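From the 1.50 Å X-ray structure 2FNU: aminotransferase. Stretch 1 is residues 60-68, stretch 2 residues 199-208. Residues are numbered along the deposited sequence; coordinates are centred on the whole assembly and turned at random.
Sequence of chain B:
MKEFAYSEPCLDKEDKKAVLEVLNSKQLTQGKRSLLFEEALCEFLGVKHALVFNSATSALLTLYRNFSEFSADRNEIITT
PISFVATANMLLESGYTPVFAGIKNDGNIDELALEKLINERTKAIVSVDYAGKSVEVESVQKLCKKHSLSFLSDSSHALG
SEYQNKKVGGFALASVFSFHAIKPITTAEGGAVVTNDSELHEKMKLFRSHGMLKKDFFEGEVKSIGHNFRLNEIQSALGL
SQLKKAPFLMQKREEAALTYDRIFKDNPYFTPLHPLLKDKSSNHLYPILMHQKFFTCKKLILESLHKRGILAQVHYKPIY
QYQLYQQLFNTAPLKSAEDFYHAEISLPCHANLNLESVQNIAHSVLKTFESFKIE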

ATOM      1  N   LEU B  60       3.864   4.742   8.656  1.00 10.52           N
ATOM      2  CA  LEU B  60       3.659   5.919   9.503  1.00 11.14           C
ATOM      3  C   LEU B  60       2.196   6.027   9.931  1.00 12.23           C
ATOM      4  O   LEU B  60       1.906   6.279  11.109  1.00 12.43           O
ATOM      5  N   LEU B  61       1.268   5.840   8.986  1.00 12.06           N
ATOM      6  CA  LEU B  61      -0.148   5.927   9.339  1.00 10.94           C
ATOM      7  C   LEU B  61      -0.474   4.860  10.386  1.00 11.44           C
ATOM      8  O   LEU B  61      -1.166   5.121  11.374  1.00 12.16           O
ATOM      9  N   THR B  62       0.018   3.650  10.160  1.00 11.64           N
ATOM     10  CA  THR B  62      -0.262   2.549  11.092  1.00 11.18           C
ATOM     11  C   THR B  62       0.283   2.849  12.491  1.00 13.18           C
ATOM     12  O   THR B  62      -0.393   2.606  13.493  1.00 13.52           O
ATOM     13  N   LEU B  63       1.493   3.384  12.550  1.00 11.06           N
ATOM     14  CA  LEU B  63       2.077   3.785  13.832  1.00 10.63           C
ATOM     15  C   LEU B  63       1.261   4.912  14.487  1.00 11.83           C
ATOM     16  O   LEU B  63       0.912   4.821  15.683  1.00 13.02           O
ATOM     17  N   TYR B  64       0.970   5.973  13.736  1.00 11.18           N
ATOM     18  CA  TYR B  64       0.291   7.120  14.330  1.00 12.32           C
ATOM     19  C   TYR B  64      -1.105   6.762  14.829  1.00 12.65           C
ATOM     20  O   TYR B  64      -1.565   7.322  15.831  1.00 13.07           O
ATOM     21  N   ARG B  65      -1.779   5.851  14.127  1.00 12.82           N
ATOM     22  CA  ARG B  65      -3.142   5.473  14.488  1.00 12.41           C
ATOM     23  C   ARG B  65      -3.161   4.564  15.703  1.00 14.90           C
ATOM     24  O   ARG B  65      -4.167   4.509  16.429  1.00 15.94           O
ATOM     25  N   ASN B  66      -2.064   3.843  15.931  1.00 12.94           N
ATOM     26  CA  ASN B  66      -2.090   2.756  16.915  1.00 13.16           C
ATOM     27  C   ASN B  66      -1.257   2.958  18.178  1.00 13.76           C
ATOM     28  O   ASN B  66      -1.460   2.232  19.164  1.00 15.21           O
ATOM     29  N   PHE B  67      -0.332   3.921  18.176  1.00 12.94           N
ATOM     30  CA  PHE B  67       0.524   4.084  19.369  1.00 13.20           C
ATOM     31  C   PHE B  67      -0.302   4.453  20.596  1.00 14.82           C
ATOM     32  O   PHE B  67       0.090   4.161  21.727  1.00 16.01           O
ATOM     33  N   SER B  68      -1.443   5.070  20.331  1.00 14.61           N
ATOM     34  CA  SER B  68      -2.409   5.481  21.350  1.00 13.51           C
ATOM     35  C   SER B  68      -3.776   5.578  20.721  1.00 18.70           C
ATOM     36  O   SER B  68      -3.896   5.847  19.518  1.00 18.45           O
ATOM     37  N   GLU B 199       2.609  -5.095  22.650  1.00 15.32           N
ATOM     38  CA  GLU B 199       1.198  -4.769  22.462  1.00 17.09           C
ATOM     39  C   GLU B 199       1.017  -3.880  21.228  1.00 14.63           C
ATOM     40  O   GLU B 199       0.089  -4.092  20.435  1.00 16.09           O
ATOM     41  N   LEU B 200       1.939  -2.937  21.040  1.00 13.53           N
ATOM     42  CA  LEU B 200       1.860  -2.039  19.886  1.00 12.99           C
ATOM     43  C   LEU B 200       2.083  -2.822  18.586  1.00 12.98           C
ATOM     44  O   LEU B 200       1.344  -2.663  17.605  1.00 12.72           O
ATOM     45  N   HIS B 201       3.117  -3.663  18.581  1.00 12.42           N
ATOM     46  CA  HIS B 201       3.350  -4.560  17.442  1.00 12.08           C
ATOM     47  C   HIS B 201       2.093  -5.341  17.045  1.00 13.36           C
ATOM     48  O   HIS B 201       1.689  -5.304  15.891  1.00 13.68           O
ATOM     49  N   GLU B 202       1.446  -5.994  18.008  1.00 12.98           N
ATOM     50  CA  GLU B 202       0.272  -6.791  17.668  1.00 13.02           C
ATOM     51  C   GLU B 202      -0.878  -5.921  17.132  1.00 12.78           C
ATOM     52  O   GLU B 202      -1.606  -6.357  16.229  1.00 14.13           O
ATOM     53  N   LYS B 203      -1.040  -4.710  17.675  1.00 12.04           N
ATOM     54  CA  LYS B 203      -2.109  -3.805  17.178  1.00 12.16           C
ATOM     55  C   LYS B 203      -1.834  -3.384  15.728  1.00 13.45           C
ATOM     56  O   LYS B 203      -2.743  -3.374  14.875  1.00 13.89           O
ATOM     57  N   MET B 204      -0.581  -3.020  15.456  1.00 12.91           N
ATOM     58  CA  MET B 204      -0.190  -2.631  14.095  1.00 11.58           C
ATOM     59  C   MET B 204      -0.308  -3.770  13.094  1.00 11.61           C
ATOM     60  O   MET B 204      -0.686  -3.556  11.939  1.00 13.46           O
ATOM     61  N   LYS B 205      -0.001  -4.982  13.548  1.00 12.31           N
ATOM     62  CA  LYS B 205      -0.075  -6.155  12.696  1.00 12.89           C
ATOM     63  C   LYS B 205      -1.499  -6.395  12.195  1.00 13.14           C
ATOM     64  O   LYS B 205      -1.705  -6.650  11.006  1.00 13.69           O
ATOM     65  N   LEU B 206      -2.482  -6.282  13.084  1.00 11.56           N
ATOM     66  CA  LEU B 206      -3.874  -6.417  12.657  1.00 11.98           C
ATOM     67  C   LEU B 206      -4.286  -5.268  11.727  1.00 10.98           C
ATOM     68  O   LEU B 206      -4.998  -5.492  10.730  1.00 12.70           O
ATOM     69  N   PHE B 207      -3.832  -4.053  12.049  1.00 11.16           N
ATOM     70  CA  PHE B 207      -4.215  -2.862  11.258  1.00 11.58           C
ATOM     71  C   PHE B 207      -3.708  -2.969   9.828  1.00 12.24           C
ATOM     72  O   PHE B 207      -4.343  -2.452   8.891  1.00 11.60           O
ATOM     73  N   ARG B 208      -2.563  -3.635   9.664  1.00 11.74           N
ATOM     74  CA  ARG B 208      -1.947  -3.844   8.350  1.00 10.93           C
ATOM     75  C   ARG B 208      -2.771  -4.756   7.428  1.00 11.67           C
ATOM     76  O   ARG B 208      -2.629  -4.705   6.206  1.00 12.22           O
TER

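Two helices cross at 125°, their axes 9.6 Å apart at closest approach, and a small apolar cluster fills part of the space between them. One part of it is Met-204 (chi1 m, chi2 t, chi3 m), which leaves its helix sideways and touches the other helix's backbone, with Met-204 SD 3.9 Å from Leu-63 CA. Thr-62, chi1 m, presses its methyl CG2 to within 3.6 Å of Met-204 CB, a short approach suited to the place where Thr-62 and Met-204 bring their CA atoms within 6.0 Å. Leu-63 starts out pointing away, yet its t, p rotamer brings Leu-63 CD1 back to 4.0 Å from Leu-200 CD2. Leu-200, also t, p, sends Leu-200 CD1 to 3.7 Å from Phe-67 CA, so it packs against main chain.

Phe-207, chi1 t, points toward the first helix and gives up the most surface, 114 Å². Its ring edge meets Thr-62 OG1 (3.4 Å from Phe-207 CD1) and Leu-61 CD2 (4.5 Å from Phe-207 CE1). At the same edge, Phe-207 CZ lies 3.8 Å from Arg-65 NH1, over one face of the guanidinium; NH1 and NH2 are hydrogen-bonded elsewhere in the structure. Over one face of the ring sits the side-chain amide of Asn-66.

Asn-66, chi1 m, is the knob, seated among Leu-200, Lys-203, Met-204 and Phe-207; Asn-66 CB is 4.0 Å from Met-204 CG.

The polar edge belongs to Lys-203. Its m, t, p, t chain reaches past Asn-66 so that Lys-203 NZ donates to Asn-66 O at 3.1 Å, using a main-chain carbonyl. Two waters extend the lysine's reach: water 1 accepts from Lys-203 NZ (2.8 Å) and donates to Arg-65 O (3.0 Å), while water 2 accepts from Lys-203 NZ and donates to Asn-66 O, 2.7 Å from each.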

ATOM      1  CB  LEU B  60       4.088   7.210   8.772  1.00 11.07           C
ATOM      2  CG  LEU B  60       5.585   7.484   8.669  1.00 12.04           C
ATOM      3  CD1 LEU B  60       5.868   8.559   7.625  1.00 14.08           C
ATOM      4  CD2 LEU B  60       6.160   7.901  10.007  1.00 13.27           C
ATOM      5  CB  LEU B  61      -1.039   5.687   8.124  1.00 11.98           C
ATOM      6  CG  LEU B  61      -2.544   5.637   8.429  1.00 12.16           C
ATOM      7  CD1 LEU B  61      -3.031   7.029   8.858  1.00 16.41           C
ATOM      8  CD2 LEU B  61      -3.334   5.145   7.217  1.00 14.95           C
ATOM      9  CB  THR B  62       0.332   1.244  10.543  1.00 11.83           C
ATOM     10  OG1 THR B  62      -0.291   0.980   9.279  1.00 11.14           O
ATOM     11  CG2 THR B  62       0.063   0.062  11.491  1.00 12.54           C
ATOM     12  CB  LEU B  63       3.541   4.217  13.649  1.00 10.24           C
ATOM     13  CG  LEU B  63       4.193   4.771  14.927  1.00 11.04           C
ATOM     14  CD1 LEU B  63       4.134   3.774  16.099  1.00 12.02           C
ATOM     15  CD2 LEU B  63       5.654   5.115  14.569  1.00 12.04           C
ATOM     16  CB  TYR B  64       0.160   8.241  13.299  1.00 11.44           C
ATOM     17  CG  TYR B  64       1.460   8.925  12.865  1.00 11.00           C
ATOM     18  CD1 TYR B  64       1.485   9.691  11.710  1.00 11.99           C
ATOM     19  CD2 TYR B  64       2.645   8.824  13.625  1.00 11.90           C
ATOM     20  CE1 TYR B  64       2.628  10.374  11.304  1.00 13.16           C
ATOM     21  CE2 TYR B  64       3.807   9.484  13.230  1.00 11.34           C
ATOM     22  CZ  TYR B  64       3.785  10.275  12.055  1.00 13.54           C
ATOM     23  OH  TYR B  64       4.908  10.959  11.634  1.00 13.59           O
ATOM     24  CB  ARG B  65      -3.844   4.759  13.316  1.00 11.68           C
ATOM     25  CG  ARG B  65      -4.307   5.710  12.196  1.00 13.33           C
ATOM     26  CD  ARG B  65      -5.572   6.523  12.575  1.00 15.32           C
ATOM     27  NE  ARG B  65      -6.704   5.637  12.874  1.00 12.77           N
ATOM     28  CZ  ARG B  65      -7.467   5.049  11.947  1.00 12.68           C
ATOM     29  NH1 ARG B  65      -7.270   5.275  10.646  1.00 13.49           N
ATOM     30  NH2 ARG B  65      -8.435   4.221  12.335  1.00 13.29           N
ATOM     31  CB  ASN B  66      -1.729   1.416  16.256  1.00 12.06           C
ATOM     32  CG  ASN B  66      -2.809   0.939  15.302  1.00 16.30           C
ATOM     33  OD1 ASN B  66      -2.709   1.115  14.077  1.00 18.16           O
ATOM     34  ND2 ASN B  66      -3.853   0.355  15.850  1.00 14.30           N
ATOM     35  CB  PHE B  67       1.680   5.073  19.113  1.00 13.32           C
ATOM     36  CG  PHE B  67       1.293   6.522  19.235  1.00 12.83           C
ATOM     37  CD1 PHE B  67       1.643   7.260  20.377  1.00 13.14           C
ATOM     38  CD2 PHE B  67       0.620   7.168  18.192  1.00 13.66           C
ATOM     39  CE1 PHE B  67       1.280   8.602  20.491  1.00 14.68           C
ATOM     40  CE2 PHE B  67       0.265   8.505  18.289  1.00 12.84           C
ATOM     41  CZ  PHE B  67       0.605   9.232  19.452  1.00 13.79           C
ATOM     42  CB  SER B  68      -2.051   6.865  21.892  1.00 16.42           C
ATOM     43  OG  SER B  68      -2.969   7.234  22.919  1.00 21.93           O
ATOM     44  CB  GLU B 199       0.603  -4.133  23.719  1.00 19.11           C
ATOM     45  CG  GLU B 199       0.353  -5.194  24.806  1.00 21.14           C
ATOM     46  CD  GLU B 199      -0.208  -4.642  26.114  1.00 27.28           C
ATOM     47  OE1 GLU B 199      -0.356  -5.452  27.060  1.00 43.57           O
ATOM     48  OE2 GLU B 199      -0.512  -3.433  26.205  1.00 41.39           O
ATOM     49  CB  LEU B 200       2.889  -0.906  20.023  1.00 13.33           C
ATOM     50  CG  LEU B 200       2.955   0.074  18.844  1.00 12.35           C
ATOM     51  CD1 LEU B 200       1.589   0.663  18.523  1.00 15.96           C
ATOM     52  CD2 LEU B 200       3.961   1.182  19.160  1.00 14.03           C
ATOM     53  CB  HIS B 201       4.513  -5.508  17.760  1.00 12.12           C
ATOM     54  CG  HIS B 201       4.716  -6.575  16.735  1.00 13.31           C
ATOM     55  ND1 HIS B 201       5.335  -6.333  15.527  1.00 14.74           N
ATOM     56  CD2 HIS B 201       4.401  -7.893  16.745  1.00 15.20           C
ATOM     57  CE1 HIS B 201       5.383  -7.458  14.834  1.00 16.44           C
ATOM     58  NE2 HIS B 201       4.826  -8.420  15.551  1.00 16.70           N
ATOM     59  CB  GLU B 202      -0.184  -7.641  18.862  1.00 14.24           C
ATOM     60  CG  GLU B 202       0.875  -8.624  19.374  1.00 18.61           C
ATOM     61  CD  GLU B 202       1.248  -9.722  18.377  1.00 21.05           C
ATOM     62  OE1 GLU B 202       0.518  -9.946  17.382  1.00 19.87           O
ATOM     63  OE2 GLU B 202       2.305 -10.357  18.582  1.00 22.22           O
ATOM     64  CB  LYS B 203      -2.205  -2.542  18.024  1.00 14.97           C
ATOM     65  CG  LYS B 203      -3.052  -2.662  19.259  1.00 22.99           C
ATOM     66  CD  LYS B 203      -3.067  -1.357  20.044  1.00 23.23           C
ATOM     67  CE  LYS B 203      -3.866  -0.264  19.339  1.00 28.30           C
ATOM     68  NZ  LYS B 203      -4.083   0.971  20.199  1.00 30.45           N
ATOM     69  CB  MET B 204       1.234  -2.083  14.108  1.00 11.59           C
ATOM     70  CG  MET B 204       1.343  -0.778  14.891  1.00 15.72           C
ATOM     71  SD  MET B 204       2.960   0.038  14.714  1.00 13.22           S
ATOM     72  CE  MET B 204       4.070  -1.236  15.374  1.00 15.07           C
ATOM     73  CB  LYS B 205       0.470  -7.369  13.457  1.00 13.00           C
ATOM     74  CG  LYS B 205       0.617  -8.640  12.648  1.00 16.98           C
ATOM     75  CD  LYS B 205       1.206  -9.739  13.554  1.00 18.20           C
ATOM     76  CE  LYS B 205       1.478 -11.013  12.790  1.00 34.43           C
ATOM     77  NZ  LYS B 205       2.306 -11.926  13.631  1.00 33.23           N
ATOM     78  CB  LEU B 206      -4.801  -6.489  13.866  1.00 13.62           C
ATOM     79  CG  LEU B 206      -4.653  -7.774  14.672  1.00 15.11           C
ATOM     80  CD1 LEU B 206      -5.221  -7.550  16.054  1.00 17.46           C
ATOM     81  CD2 LEU B 206      -5.367  -8.928  13.943  1.00 15.82           C
ATOM     82  CB  PHE B 207      -3.644  -1.622  11.928  1.00 12.10           C
ATOM     83  CG  PHE B 207      -4.153  -0.309  11.378  1.00 10.74           C
ATOM     84  CD1 PHE B 207      -3.423   0.385  10.398  1.00 11.60           C
ATOM     85  CD2 PHE B 207      -5.320   0.273  11.893  1.00 13.40           C
ATOM     86  CE1 PHE B 207      -3.858   1.633   9.936  1.00 10.82           C
ATOM     87  CE2 PHE B 207      -5.766   1.501  11.435  1.00 12.58           C
ATOM     88  CZ  PHE B 207      -5.035   2.180  10.452  1.00 12.12           C
ATOM     89  CB  ARG B 208      -0.541  -4.424   8.550  1.00 11.26           C
ATOM     90  CG  ARG B 208       0.225  -4.709   7.250  1.00 10.12           C
ATOM     91  CD  ARG B 208       1.611  -5.317   7.512  1.00 11.46           C
ATOM     92  NE  ARG B 208       1.480  -6.632   8.153  1.00 13.04           N
ATOM     93  CZ  ARG B 208       2.503  -7.386   8.544  1.00 14.08           C
ATOM     94  NH1 ARG B 208       3.767  -6.986   8.343  1.00 15.10           N
ATOM     95  NH2 ARG B 208       2.258  -8.561   9.117  1.00 13.71           N
TER
HETATM   96  O   HOH W   1      -5.265   3.164  18.835  1.00 25.81           O
HETATM   97  O   HOH W   2      -1.864   1.411  21.686  1.00 33.71           O